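Local coordinates for 2-c-methyl-d-erythritol 2,4-cyclodiphosphate synthase (Plasmodium falciparum, PDB 4C81), which catalyses, as a trimer in the non-mevalonate isoprenoid pathway, the probably zinc-dependent cyclisation of a CDP-linked methylerythritol phosphate to 2-C-methyl-D-erythritol 2,4-cyclodiphosphate with release of CMP, at residues Lys42-Gly48 / Ser60-Tyr66; Tyr66-Val70 / Ser98-Leu102; Ser72-Leu77 / Ala175-Leu179; Asp120-Gln126 / Ser153-His159. The protein carries 1 engineered substitution. The contacts are given in a common frame with arbitrary orientation. Residue numbers count along the deposited sequence, not the author numbering.

Contact 1 of 4, residues Lys42-Gly48 / Ser60-Tyr66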
loop_
_atom_site.group_PDB
_atom_site.type_symbol
_atom_site.label_atom_id
_atom_site.label_comp_id
_atom_site.label_asym_id
_atom_site.label_seq_id
_atom_site.Cartn_x
_atom_site.Cartn_y
_atom_site.Cartn_z
ATOM N N LYS A 42 -8.357 26.228 7.601
ATOM C CA LYS A 42 -8.290 26.438 6.160
ATOM C C LYS A 42 -9.178 25.428 5.430
ATOM O O LYS A 42 -9.329 24.294 5.878
ATOM C CB LYS A 42 -6.843 26.309 5.672
ATOM C CG LYS A 42 -6.592 26.891 4.284
ATOM C CD LYS A 42 -5.288 26.389 3.668
ATOM C CE LYS A 42 -4.060 26.823 4.458
ATOM N NZ LYS A 42 -3.761 25.915 5.601
ATOM N N THR A 43 -9.753 25.848 4.306
ATOM C CA THR A 43 -10.580 24.969 3.475
ATOM C C THR A 43 -9.733 23.865 2.825
ATOM O O THR A 43 -8.675 24.141 2.262
ATOM C CB THR A 43 -11.332 25.766 2.372
ATOM O OG1 THR A 43 -12.117 24.872 1.572
ATOM C CG2 THR A 43 -10.359 26.523 1.471
ATOM N N LEU A 44 -10.208 22.622 2.912
ATOM C CA LEU A 44 -9.510 21.471 2.322
ATOM C C LEU A 44 -9.446 21.551 0.796
ATOM O O LEU A 44 -10.425 21.910 0.138
ATOM C CB LEU A 44 -10.198 20.155 2.725
ATOM C CG LEU A 44 -9.687 18.857 2.076
ATOM C CD1 LEU A 44 -8.269 18.545 2.531
ATOM C CD2 LEU A 44 -10.622 17.697 2.389
ATOM N N THR A 45 -8.282 21.211 0.250
ATOM C CA THR A 45 -8.102 21.012 -1.182
ATOM C C THR A 45 -7.703 19.558 -1.390
ATOM O O THR A 45 -6.849 19.039 -0.671
ATOM C CB THR A 45 -6.996 21.920 -1.747
ATOM O OG1 THR A 45 -7.276 23.284 -1.409
ATOM C CG2 THR A 45 -6.901 21.779 -3.263
ATOM N N LEU A 46 -8.328 18.909 -2.367
ATOM C CA LEU A 46 -8.118 17.485 -2.620
ATOM C C LEU A 46 -7.973 17.250 -4.125
ATOM O O LEU A 46 -8.924 17.437 -4.891
ATOM C CB LEU A 46 -9.288 16.686 -2.033
ATOM C CG LEU A 46 -9.106 15.193 -1.761
ATOM C CD1 LEU A 46 -7.947 14.937 -0.809
ATOM C CD2 LEU A 46 -10.393 14.615 -1.194
ATOM N N GLY A 47 -6.773 16.851 -4.548
ATOM C CA GLY A 47 -6.454 16.716 -5.965
ATOM C C GLY A 47 -6.670 18.012 -6.724
ATOM O O GLY A 47 -7.119 18.002 -7.869
ATOM N N GLY A 48 -6.366 19.129 -6.066
ATOM C CA GLY A 48 -6.577 20.458 -6.638
ATOM C C GLY A 48 -8.010 20.971 -6.599
ATOM O O GLY A 48 -8.277 22.068 -7.082
ATOM N N SER A 60 0.194 23.310 5.734
ATOM C CA SER A 60 0.065 23.215 4.281
ATOM C C SER A 60 -1.410 23.258 3.870
ATOM O O SER A 60 -2.294 23.403 4.719
ATOM C CB SER A 60 0.707 21.913 3.790
ATOM O OG SER A 60 -0.059 20.786 4.187
ATOM N N ASP A 61 -1.667 23.119 2.569
ATOM C CA ASP A 61 -3.036 23.108 2.033
ATOM C C ASP A 61 -3.811 21.809 2.320
ATOM O O ASP A 61 -5.012 21.730 2.059
ATOM C CB ASP A 61 -3.032 23.395 0.523
ATOM C CG ASP A 61 -2.317 22.322 -0.292
ATOM O OD1 ASP A 61 -1.847 21.320 0.286
ATOM O OD2 ASP A 61 -2.222 22.489 -1.524
ATOM N N GLY A 62 -3.115 20.797 2.834
ATOM C CA GLY A 62 -3.748 19.556 3.271
ATOM C C GLY A 62 -4.115 18.596 2.152
ATOM O O GLY A 62 -4.869 17.647 2.374
ATOM N N ASP A 63 -3.569 18.824 0.958
ATOM C CA ASP A 63 -3.940 18.045 -0.224
ATOM C C ASP A 63 -3.235 16.687 -0.234
ATOM O O ASP A 63 -2.182 16.518 -0.854
ATOM C CB ASP A 63 -3.634 18.836 -1.506
ATOM C CG ASP A 63 -4.316 18.255 -2.737
ATOM O OD1 ASP A 63 -4.486 17.018 -2.819
ATOM O OD2 ASP A 63 -4.685 19.037 -3.638
ATOM N N ILE A 64 -3.836 15.720 0.454
ATOM C CA ILE A 64 -3.254 14.379 0.579
ATOM C C ILE A 64 -2.986 13.711 -0.772
ATOM O O ILE A 64 -2.051 12.918 -0.896
ATOM C CB ILE A 64 -4.118 13.432 1.474
ATOM C CG1 ILE A 64 -5.569 13.369 0.981
ATOM C CG2 ILE A 64 -4.049 13.865 2.943
ATOM C CD1 ILE A 64 -6.424 12.336 1.699
ATOM N N ILE A 65 -3.798 14.024 -1.780
ATOM C CA ILE A 65 -3.629 13.422 -3.103
ATOM C C ILE A 65 -2.360 13.946 -3.780
ATOM O O ILE A 65 -1.488 13.166 -4.183
ATOM C CB ILE A 65 -4.869 13.649 -4.000
ATOM C CG1 ILE A 65 -6.075 12.887 -3.439
ATOM C CG2 ILE A 65 -4.597 13.210 -5.422
ATOM C CD1 ILE A 65 -7.340 13.052 -4.264
ATOM N N TYR A 66 -2.247 15.265 -3.903
ATOM C CA TYR A 66 -1.051 15.853 -4.510
ATOM C C TYR A 66 0.225 15.493 -3.752
ATOM O O TYR A 66 1.243 15.174 -4.373
ATOM C CB TYR A 66 -1.175 17.380 -4.627
ATOM C CG TYR A 66 -1.989 17.900 -5.809
ATOM C CD1 TYR A 66 -2.474 17.051 -6.808
ATOM C CD2 TYR A 66 -2.233 19.264 -5.946
ATOM C CE1 TYR A 66 -3.199 17.541 -7.884
ATOM C CE2 TYR A 66 -2.955 19.762 -7.024
ATOM C CZ TYR A 66 -3.435 18.898 -7.984
ATOM O OH TYR A 66 -4.147 19.390 -9.050
HETATM O O HOH W 1 -6.341 23.876 1.335
#
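An N-capped helix start, packed against strand 43-46 of a two-stranded antiparallel sheet, defines this contact beside the active site of the YgbB fold. Asp-63 is the N-cap residue of helix 64-77: its OD1 accepts from Tyr-66 N at 3.0 Å. The same carboxylate reaches across to the turn after the strand, with Gly-47 N to Asp-63 OD1 at 2.9 Å and Gly-48 N to Asp-63 OD2 at 3.0 Å, so one side chain fixes both backbones. Just upstream, Asp-63 N donates to Asp-61 OD1 (3.1 Å), an Asx turn, while Asp-61 OD2 is held by Ser-98. A water donates to Thr-43 O (2.5 Å) and Asp-61 O (2.6 Å), two acceptors that cannot bond each other, and accepts from Thr-45 OG1 (3.0 Å). Beneath the polar network, Leu-46 CD1 meets Ile-64 CG1 at 3.4 Å and Leu-46 CG meets Ile-65 CD1 at 3.7 Å. Gly-47 CA lies over the Tyr-66 ring face, 4.2 Å from its centroid.

Contact 2 of 4, residues Tyr66-Val70 / Ser98-Leu102. With ZN (zinc ion), chain B.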
loop_
_atom_site.group_PDB
_atom_site.type_symbol
_atom_site.label_atom_id
_atom_site.label_comp_id
_atom_site.label_asym_id
_atom_site.label_seq_id
_atom_site.Cartn_x
_atom_site.Cartn_y
_atom_site.Cartn_z
ATOM N N TYR A 66 -2.247 15.265 -3.903
ATOM C CA TYR A 66 -1.051 15.853 -4.510
ATOM C C TYR A 66 0.225 15.493 -3.752
ATOM O O TYR A 66 1.243 15.174 -4.373
ATOM C CB TYR A 66 -1.175 17.380 -4.627
ATOM C CG TYR A 66 -1.989 17.900 -5.809
ATOM C CD1 TYR A 66 -2.474 17.051 -6.808
ATOM C CD2 TYR A 66 -2.233 19.264 -5.946
ATOM C CE1 TYR A 66 -3.199 17.541 -7.884
ATOM C CE2 TYR A 66 -2.955 19.762 -7.024
ATOM C CZ TYR A 66 -3.435 18.898 -7.984
ATOM O OH TYR A 66 -4.147 19.390 -9.050
ATOM N N HIS A 67 0.171 15.537 -2.423
ATOM C CA HIS A 67 1.344 15.241 -1.604
ATOM C C HIS A 67 1.762 13.775 -1.749
ATOM O O HIS A 67 2.948 13.482 -1.929
ATOM C CB HIS A 67 1.107 15.584 -0.131
ATOM C CG HIS A 67 0.749 17.019 0.110
ATOM N ND1 HIS A 67 0.319 17.485 1.334
ATOM C CD2 HIS A 67 0.734 18.085 -0.726
ATOM C CE1 HIS A 67 0.061 18.777 1.244
ATOM N NE2 HIS A 67 0.306 19.166 0.006
ATOM N N SER A 68 0.799 12.857 -1.686
ATOM C CA SER A 68 1.118 11.433 -1.823
ATOM C C SER A 68 1.626 11.098 -3.229
ATOM O O SER A 68 2.517 10.268 -3.378
ATOM C CB SER A 68 -0.083 10.555 -1.465
ATOM O OG SER A 68 -1.113 10.673 -2.418
ATOM N N ILE A 69 1.070 11.747 -4.250
ATOM C CA ILE A 69 1.568 11.577 -5.621
ATOM C C ILE A 69 3.038 12.006 -5.724
ATOM O O ILE A 69 3.861 11.275 -6.280
ATOM C CB ILE A 69 0.709 12.352 -6.649
ATOM C CG1 ILE A 69 -0.644 11.666 -6.839
ATOM C CG2 ILE A 69 1.424 12.436 -8.000
ATOM C CD1 ILE A 69 -1.673 12.525 -7.543
ATOM N N VAL A 70 3.368 13.175 -5.176
ATOM C CA VAL A 70 4.753 13.663 -5.182
ATOM C C VAL A 70 5.688 12.660 -4.506
ATOM O O VAL A 70 6.701 12.272 -5.085
ATOM C CB VAL A 70 4.887 15.040 -4.507
ATOM C CG1 VAL A 70 6.352 15.413 -4.323
ATOM C CG2 VAL A 70 4.185 16.088 -5.338
ATOM N N SER A 98 2.125 23.028 -2.994
ATOM C CA SER A 98 1.734 21.780 -3.666
ATOM C C SER A 98 2.044 21.832 -5.164
ATOM O O SER A 98 2.531 20.856 -5.733
ATOM C CB SER A 98 0.253 21.466 -3.446
ATOM O OG SER A 98 -0.005 21.131 -2.092
ATOM N N ALA A 99 1.766 22.975 -5.789
ATOM C CA ALA A 99 2.095 23.194 -7.200
ATOM C C ALA A 99 3.607 23.208 -7.437
ATOM O O ALA A 99 4.087 22.668 -8.436
ATOM C CB ALA A 99 1.473 24.498 -7.692
ATOM N N ILE A 100 4.346 23.826 -6.518
ATOM C CA ILE A 100 5.806 23.856 -6.584
ATOM C C ILE A 100 6.391 22.439 -6.511
ATOM O O ILE A 100 7.324 22.111 -7.246
ATOM C CB ILE A 100 6.404 24.735 -5.454
ATOM C CG1 ILE A 100 6.073 26.214 -5.690
ATOM C CG2 ILE A 100 7.913 24.560 -5.368
ATOM C CD1 ILE A 100 6.341 27.099 -4.483
ATOM N N PHE A 101 5.829 21.601 -5.640
ATOM C CA PHE A 101 6.317 20.226 -5.470
ATOM C C PHE A 101 5.943 19.311 -6.633
ATOM O O PHE A 101 6.727 18.443 -7.014
ATOM C CB PHE A 101 5.798 19.609 -4.164
ATOM C CG PHE A 101 6.173 20.375 -2.920
ATOM C CD1 PHE A 101 7.421 20.980 -2.791
ATOM C CD2 PHE A 101 5.269 20.485 -1.870
ATOM C CE1 PHE A 101 7.755 21.682 -1.639
ATOM C CE2 PHE A 101 5.599 21.182 -0.716
ATOM C CZ PHE A 101 6.843 21.782 -0.602
ATOM N N LEU A 102 4.744 19.486 -7.182
ATOM C CA LEU A 102 4.299 18.688 -8.322
ATOM C C LEU A 102 5.103 19.008 -9.586
ATOM O O LEU A 102 5.392 18.108 -10.377
ATOM C CB LEU A 102 2.800 18.872 -8.590
ATOM C CG LEU A 102 1.827 17.971 -7.819
ATOM C CD1 LEU A 102 1.982 16.513 -8.238
ATOM C CD2 LEU A 102 1.996 18.113 -6.320
HETATM ZN ZN ZN B . 0.364 16.418 3.095
HETATM O O HOH W 2 2.145 16.252 3.436
#
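Tyr-66, in the first turn of helix 64-77, directs its CA-to-CB bond toward helix 97-111; its CB lies 3.7 Å from Leu-102 CD2, and Ser-98 CB sits at the edge of its ring, 4.2 Å from Tyr-66 CD2. His-67 supplies the polar link. Its NE2 donates to Ser-98 OG at 2.9 Å with an N-H...O angle of 141°, while Ser-98 OG is also hydrogen-bonded to Asp-61. With NE2 engaged in this way, the imidazole presents ND1 to zinc at 2.1 Å, and Asp-15, His-17 and a water, whose oxygen is 1.8 Å from the ion, complete the four ligands. This is the metal site of the IspF fold: helix 64-77 supplies one ligand, and helix 97-111 backs it through Ser-98. The segment axes approach to 9.7 Å and run nearly parallel, at 22°. Farther along, Ile-69 CG2 lies 4.1 Å from Leu-102 CD1, and Ile-69 also packs on Ile-141 of helix 130-145. Val-70 then faces the second helix, with its CG2 4.0 Å from Phe-101 CB.

Contact 3 of 4, residues Ser72-Leu77 / Ala175-Leu179; sequences SILGAL and ANILL
This is a buried, apolar helix-on-sheet contact: the C-terminal part of helix 64-77 lies across strand 170-181, the middle strand of the chain's mixed five-stranded sheet. Residues 72-76 have helical phi/psi near -60/-45, and 175-179 are extended. The segment axes pass at 8.4 Å with a signed crossing angle of -46°, and nearest CA pairs are Ser-72 with Ala-175 (6.2 Å) and Ala-76 with Leu-179 (7.2 Å). Ala-175, Ile-177 and Leu-179 point toward the helix; Asn-176 and Leu-178 point away. In this alpha/beta layering, characteristic of the IspF fold, that other face meets neighbouring subunits, with Leu-178 packing on Leu-178 of the second subunit. Ile-177 (chi1 t, chi2 t) places CG2 3.4 Å from Ser-72 OG and CD1 3.8 Å from Ile-73 CG1. Leu-179 (chi1 m, chi2 t) brings CD1 to 3.6 Å from Ala-76 CB and 3.5 Å from Leu-77 CG. No hydrogen bond joins the segments; Ser-72 OG bonds to Ile-69 O within the helix.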
loop_
_atom_site.group_PDB
_atom_site.type_symbol
_atom_site.label_atom_id
_atom_site.label_comp_id
_atom_site.label_asym_id
_atom_site.label_seq_id
_atom_site.Cartn_x
_atom_site.Cartn_y
_atom_site.Cartn_z
ATOM N N SER A 72 5.239 9.519 -4.020
ATOM C CA SER A 72 5.290 8.271 -4.786
ATOM C C SER A 72 6.346 8.372 -5.890
ATOM O O SER A 72 7.111 7.437 -6.115
ATOM C CB SER A 72 3.918 7.887 -5.364
ATOM O OG SER A 72 3.612 8.581 -6.565
ATOM N N ILE A 73 6.382 9.519 -6.560
ATOM C CA ILE A 73 7.383 9.790 -7.596
ATOM C C ILE A 73 8.801 9.850 -7.015
ATOM O O ILE A 73 9.716 9.208 -7.539
ATOM C CB ILE A 73 7.057 11.109 -8.342
ATOM C CG1 ILE A 73 5.778 10.945 -9.166
ATOM C CG2 ILE A 73 8.217 11.527 -9.251
ATOM C CD1 ILE A 73 5.209 12.243 -9.680
ATOM N N LEU A 74 8.984 10.618 -5.941
ATOM C CA LEU A 74 10.279 10.709 -5.269
ATOM C C LEU A 74 10.710 9.332 -4.778
ATOM O O LEU A 74 11.860 8.927 -4.958
ATOM C CB LEU A 74 10.214 11.686 -4.092
ATOM C CG LEU A 74 10.028 13.154 -4.477
ATOM C CD1 LEU A 74 9.909 14.029 -3.239
ATOM C CD2 LEU A 74 11.182 13.608 -5.351
ATOM N N GLY A 75 9.774 8.611 -4.167
ATOM C CA GLY A 75 10.046 7.271 -3.668
ATOM C C GLY A 75 10.498 6.324 -4.767
ATOM O O GLY A 75 11.463 5.572 -4.602
ATOM N N ALA A 76 9.807 6.369 -5.900
ATOM C CA ALA A 76 10.142 5.531 -7.048
ATOM C C ALA A 76 11.571 5.764 -7.544
ATOM O O ALA A 76 12.255 4.813 -7.924
ATOM C CB ALA A 76 9.155 5.772 -8.179
ATOM N N LEU A 77 12.007 7.021 -7.522
ATOM C CA LEU A 77 13.318 7.406 -8.047
ATOM C C LEU A 77 14.435 7.364 -6.999
ATOM O O LEU A 77 15.605 7.572 -7.329
ATOM C CB LEU A 77 13.236 8.806 -8.665
ATOM C CG LEU A 77 12.373 8.891 -9.924
ATOM C CD1 LEU A 77 12.010 10.337 -10.249
ATOM C CD2 LEU A 77 13.070 8.226 -11.105
ATOM N N ALA A 175 -0.841 6.569 -2.829
ATOM C CA ALA A 175 -0.651 6.749 -4.262
ATOM C C ALA A 175 0.384 5.738 -4.735
ATOM O O ALA A 175 1.463 5.663 -4.170
ATOM C CB ALA A 175 -0.184 8.165 -4.562
ATOM N N ASN A 176 0.038 4.969 -5.765
ATOM C CA ASN A 176 0.904 3.931 -6.304
ATOM C C ASN A 176 1.205 4.237 -7.755
ATOM O O ASN A 176 0.293 4.499 -8.538
ATOM C CB ASN A 176 0.224 2.570 -6.206
ATOM C CG ASN A 176 -0.207 2.245 -4.801
ATOM O OD1 ASN A 176 0.531 1.608 -4.051
ATOM N ND2 ASN A 176 -1.396 2.707 -4.420
ATOM N N ILE A 177 2.482 4.191 -8.115
ATOM C CA ILE A 177 2.913 4.624 -9.441
ATOM C C ILE A 177 3.983 3.707 -10.024
ATOM O O ILE A 177 4.743 3.074 -9.287
ATOM C CB ILE A 177 3.432 6.078 -9.369
ATOM C CG1 ILE A 177 3.440 6.724 -10.754
ATOM C CG2 ILE A 177 4.800 6.151 -8.688
ATOM C CD1 ILE A 177 3.621 8.214 -10.702
ATOM N N LEU A 178 4.009 3.622 -11.353
ATOM C CA LEU A 178 5.110 2.997 -12.074
ATOM C C LEU A 178 5.766 4.065 -12.931
ATOM O O LEU A 178 5.077 4.849 -13.587
ATOM C CB LEU A 178 4.612 1.877 -12.982
ATOM C CG LEU A 178 4.152 0.595 -12.300
ATOM C CD1 LEU A 178 3.555 -0.336 -13.345
ATOM C CD2 LEU A 178 5.282 -0.098 -11.541
ATOM N N LEU A 179 7.092 4.103 -12.901
ATOM C CA LEU A 179 7.863 4.914 -13.827
ATOM C C LEU A 179 8.555 4.004 -14.836
ATOM O O LEU A 179 9.209 3.031 -14.463
ATOM C CB LEU A 179 8.899 5.747 -13.084
ATOM C CG LEU A 179 8.361 6.650 -11.969
ATOM C CD1 LEU A 179 9.497 7.400 -11.316
ATOM C CD2 LEU A 179 7.298 7.625 -12.476
#

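Contact 4 of 4, residues Asp120-Gln126 / Ser153-His159; sequences DINVIAQ and SVKGKTH. With ZN (zinc ion), chain C; CDP (cytidine-5'-diphosphate), chain D.
The strongest polar link is a salt bridge from Lys-155 NZ to Asp-120 OD1, 2.7 Å; the same NZ donates to Asn-122 OD1 at 2.9 Å. Lys-155 (chi1 -36°, chi2 t, chi3 m, chi4 m) folds back over the neighbouring strand, and its NZ and Asn-122 ND2 both bond Gln-12 O of the third subunit. Both strands are extended and parallel, segment axes 4.6 Å apart at 16°, with register Asp-120/Ser-153 through Ile-124/Lys-157. The bonds Ile-121 N to Ser-153 O, Lys-155 N to Ile-121 O, Lys-157 N to Val-123 O and Ala-125 N to Lys-157 O each measure 2.9 Å, Val-123 N to Lys-155 O 2.8 Å. Such pairing closes a beta-alpha-beta crossover through helix 130-145, and the C-terminal ends of both strands carry the nucleotide site. There CDP N4 donates to Ala-125 O (2.9 Å), while Thr-158 N and OG1 donate to CDP O2A at 2.7 and 2.6 Å. A CB on Gly-156 would collide with the cytosine. Lys-157 NZ is salt-bridged to Asp-15 of the third subunit. His-159 N donates to Gln-126 OE1 (2.9 Å); its ND1 bonds Leu-162 O, and its NE2 binds a zinc at 2.1 Å that Glu-172 of the third subunit shares. Ile-121 CG2 lies 4.2 Å from Val-154 CG2 on the face packed by helix 130-145; on the other, Ile-124 CG2 touches His-159 CD2 at 4.0 Å.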
loop_
_atom_site.group_PDB
_atom_site.type_symbol
_atom_site.label_atom_id
_atom_site.label_comp_id
_atom_site.label_asym_id
_atom_site.label_seq_id
_atom_site.Cartn_x
_atom_site.Cartn_y
_atom_site.Cartn_z
ATOM N N ASP A 120 -2.286 4.905 -9.521
ATOM C CA ASP A 120 -3.535 4.452 -8.905
ATOM C C ASP A 120 -3.559 4.998 -7.485
ATOM O O ASP A 120 -2.644 4.752 -6.703
ATOM C CB ASP A 120 -3.638 2.920 -8.892
ATOM C CG ASP A 120 -5.026 2.420 -8.480
ATOM O OD1 ASP A 120 -5.986 3.225 -8.447
ATOM O OD2 ASP A 120 -5.167 1.213 -8.197
ATOM N N ILE A 121 -4.617 5.739 -7.171
ATOM C CA ILE A 121 -4.700 6.521 -5.952
ATOM C C ILE A 121 -5.902 6.049 -5.141
ATOM O O ILE A 121 -7.013 5.953 -5.667
ATOM C CB ILE A 121 -4.842 8.024 -6.274
ATOM C CG1 ILE A 121 -3.649 8.510 -7.112
ATOM C CG2 ILE A 121 -4.940 8.826 -4.996
ATOM C CD1 ILE A 121 -3.916 9.784 -7.870
ATOM N N ASN A 122 -5.653 5.732 -3.872
ATOM C CA ASN A 122 -6.674 5.284 -2.931
ATOM C C ASN A 122 -6.820 6.282 -1.797
ATOM O O ASN A 122 -5.914 6.433 -0.979
ATOM C CB ASN A 122 -6.281 3.934 -2.344
ATOM C CG ASN A 122 -6.430 2.809 -3.332
ATOM O OD1 ASN A 122 -7.482 2.649 -3.939
ATOM N ND2 ASN A 122 -5.380 2.013 -3.491
ATOM N N VAL A 123 -7.961 6.963 -1.754
ATOM C CA VAL A 123 -8.284 7.870 -0.660
ATOM C C VAL A 123 -9.153 7.131 0.348
ATOM O O VAL A 123 -10.131 6.496 -0.030
ATOM C CB VAL A 123 -9.024 9.122 -1.167
ATOM C CG1 VAL A 123 -9.421 10.036 -0.004
ATOM C CG2 VAL A 123 -8.161 9.878 -2.175
ATOM N N ILE A 124 -8.776 7.198 1.621
ATOM C CA ILE A 124 -9.561 6.603 2.697
ATOM C C ILE A 124 -10.117 7.755 3.513
ATOM O O ILE A 124 -9.369 8.497 4.156
ATOM C CB ILE A 124 -8.738 5.649 3.580
ATOM C CG1 ILE A 124 -7.984 4.641 2.704
ATOM C CG2 ILE A 124 -9.667 4.922 4.556
ATOM C CD1 ILE A 124 -7.125 3.662 3.482
ATOM N N ALA A 125 -11.436 7.906 3.452
ATOM C CA ALA A 125 -12.115 9.069 4.002
ATOM C C ALA A 125 -13.622 8.823 4.048
ATOM O O ALA A 125 -14.187 8.241 3.124
ATOM C CB ALA A 125 -11.802 10.299 3.154
ATOM N N GLN A 126 -14.266 9.249 5.133
ATOM C CA GLN A 126 -15.728 9.207 5.211
ATOM C C GLN A 126 -16.304 10.218 4.225
ATOM O O GLN A 126 -17.204 9.899 3.449
ATOM C CB GLN A 126 -16.215 9.518 6.631
ATOM C CG GLN A 126 -15.811 8.500 7.691
ATOM C CD GLN A 126 -16.394 7.115 7.452
ATOM O OE1 GLN A 126 -15.695 6.104 7.576
ATOM N NE2 GLN A 126 -17.679 7.059 7.111
ATOM N N SER A 153 -5.936 6.763 -12.071
ATOM C CA SER A 153 -7.087 6.248 -11.342
ATOM C C SER A 153 -7.121 6.902 -9.969
ATOM O O SER A 153 -6.086 7.020 -9.310
ATOM C CB SER A 153 -6.987 4.736 -11.174
ATOM O OG SER A 153 -7.935 4.261 -10.235
ATOM N N VAL A 154 -8.309 7.333 -9.554
ATOM C CA VAL A 154 -8.534 7.806 -8.190
ATOM C C VAL A 154 -9.835 7.202 -7.659
ATOM O O VAL A 154 -10.873 7.250 -8.327
ATOM C CB VAL A 154 -8.556 9.348 -8.098
ATOM C CG1 VAL A 154 -9.698 9.936 -8.916
ATOM C CG2 VAL A 154 -8.648 9.789 -6.640
ATOM N N LYS A 155 -9.751 6.611 -6.467
ATOM C CA LYS A 155 -10.862 5.892 -5.848
ATOM C C LYS A 155 -10.926 6.270 -4.375
ATOM O O LYS A 155 -9.889 6.522 -3.752
ATOM C CB LYS A 155 -10.659 4.372 -5.968
ATOM C CG LYS A 155 -10.000 3.905 -7.266
ATOM C CD LYS A 155 -10.043 2.384 -7.432
ATOM C CE LYS A 155 -9.115 1.655 -6.471
ATOM N NZ LYS A 155 -7.671 1.925 -6.714
ATOM N N GLY A 156 -12.140 6.291 -3.824
ATOM C CA GLY A 156 -12.359 6.564 -2.410
ATOM C C GLY A 156 -13.049 5.410 -1.707
ATOM O O GLY A 156 -13.878 4.721 -2.300
ATOM N N LYS A 157 -12.679 5.200 -0.445
ATOM C CA LYS A 157 -13.296 4.205 0.429
ATOM C C LYS A 157 -13.472 4.813 1.811
ATOM O O LYS A 157 -12.582 5.509 2.294
ATOM C CB LYS A 157 -12.403 2.965 0.541
ATOM C CG LYS A 157 -12.253 2.169 -0.745
ATOM C CD LYS A 157 -13.492 1.342 -1.062
ATOM C CE LYS A 157 -13.616 0.137 -0.139
ATOM N NZ LYS A 157 -14.571 -0.875 -0.663
ATOM N N THR A 158 -14.611 4.555 2.452
ATOM C CA THR A 158 -14.791 4.954 3.851
ATOM C C THR A 158 -13.994 4.023 4.762
ATOM O O THR A 158 -13.416 3.037 4.303
ATOM C CB THR A 158 -16.272 4.921 4.303
ATOM O OG1 THR A 158 -16.717 3.564 4.442
ATOM C CG2 THR A 158 -17.163 5.668 3.324
ATOM N N HIS A 159 -13.975 4.347 6.051
ATOM C CA HIS A 159 -13.385 3.471 7.066
ATOM C C HIS A 159 -14.459 2.909 8.015
ATOM O O HIS A 159 -14.188 2.665 9.197
ATOM C CB HIS A 159 -12.311 4.238 7.840
ATOM C CG HIS A 159 -11.251 3.363 8.423
ATOM N ND1 HIS A 159 -11.234 2.999 9.752
ATOM C CD2 HIS A 159 -10.174 2.771 7.856
ATOM C CE1 HIS A 159 -10.187 2.228 9.981
ATOM N NE2 HIS A 159 -9.526 2.076 8.848
HETATM ZN ZN ZN C . -7.815 0.956 8.629
HETATM O O3B CDP D . -19.215 -0.497 2.078
HETATM P PB CDP D . -18.464 -0.393 0.645
HETATM O O1B CDP D . -17.473 -1.644 0.618
HETATM O O2B CDP D . -19.407 -0.437 -0.502
HETATM O O3A CDP D . -17.497 0.900 0.664
HETATM P PA CDP D . -17.929 2.352 1.223
HETATM O O1A CDP D . -19.214 2.301 1.954
HETATM O O2A CDP D . -16.741 2.923 1.890
HETATM O "O5'" CDP D . -18.157 3.186 -0.132
HETATM C "C5'" CDP D . -18.797 2.615 -1.281
HETATM C "C4'" CDP D . -18.493 3.452 -2.525
HETATM O "O4'" CDP D . -18.741 4.839 -2.186
HETATM C "C3'" CDP D . -17.009 3.400 -2.880
HETATM O "O3'" CDP D . -16.732 2.277 -3.725
HETATM C "C2'" CDP D . -16.838 4.708 -3.642
HETATM O "O2'" CDP D . -17.280 4.557 -4.995
HETATM C "C1'" CDP D . -17.786 5.673 -2.911
HETATM N N1 CDP D . -16.982 6.550 -2.007
HETATM C C2 CDP D . -16.205 7.580 -2.569
HETATM O O2 CDP D . -16.185 7.756 -3.787
HETATM N N3 CDP D . -15.451 8.406 -1.735
HETATM C C4 CDP D . -15.444 8.231 -0.353
HETATM N N4 CDP D . -14.708 9.046 0.397
HETATM C C5 CDP D . -16.212 7.219 0.214
HETATM C C6 CDP D . -16.974 6.383 -0.602
HETATM O O HOH W 3 -18.852 4.262 6.464
#

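Helix 64-77 is the common element of contacts 1, 2 and 3, which take its start, middle and end in turn. Contacts 1 and 2 share Tyr-66, have centres 10 Å apart and join through Asp-61 OD2 and Ser-98 OG at 2.7 Å; the centres of contacts 1 and 3 lie 19 Å apart. Along the chain contact 1 closes first, the segments of contacts 2 and 3 alternate, and contact 4 is nested within the loop that contact 3 closes, on the same sheet. Contact 2 carries a zinc ligand (His-67), contact 4 the CDP-binding end, which Asp-81 of the third subunit completes, and a ligand of another zinc, consistent with active sites built between subunits.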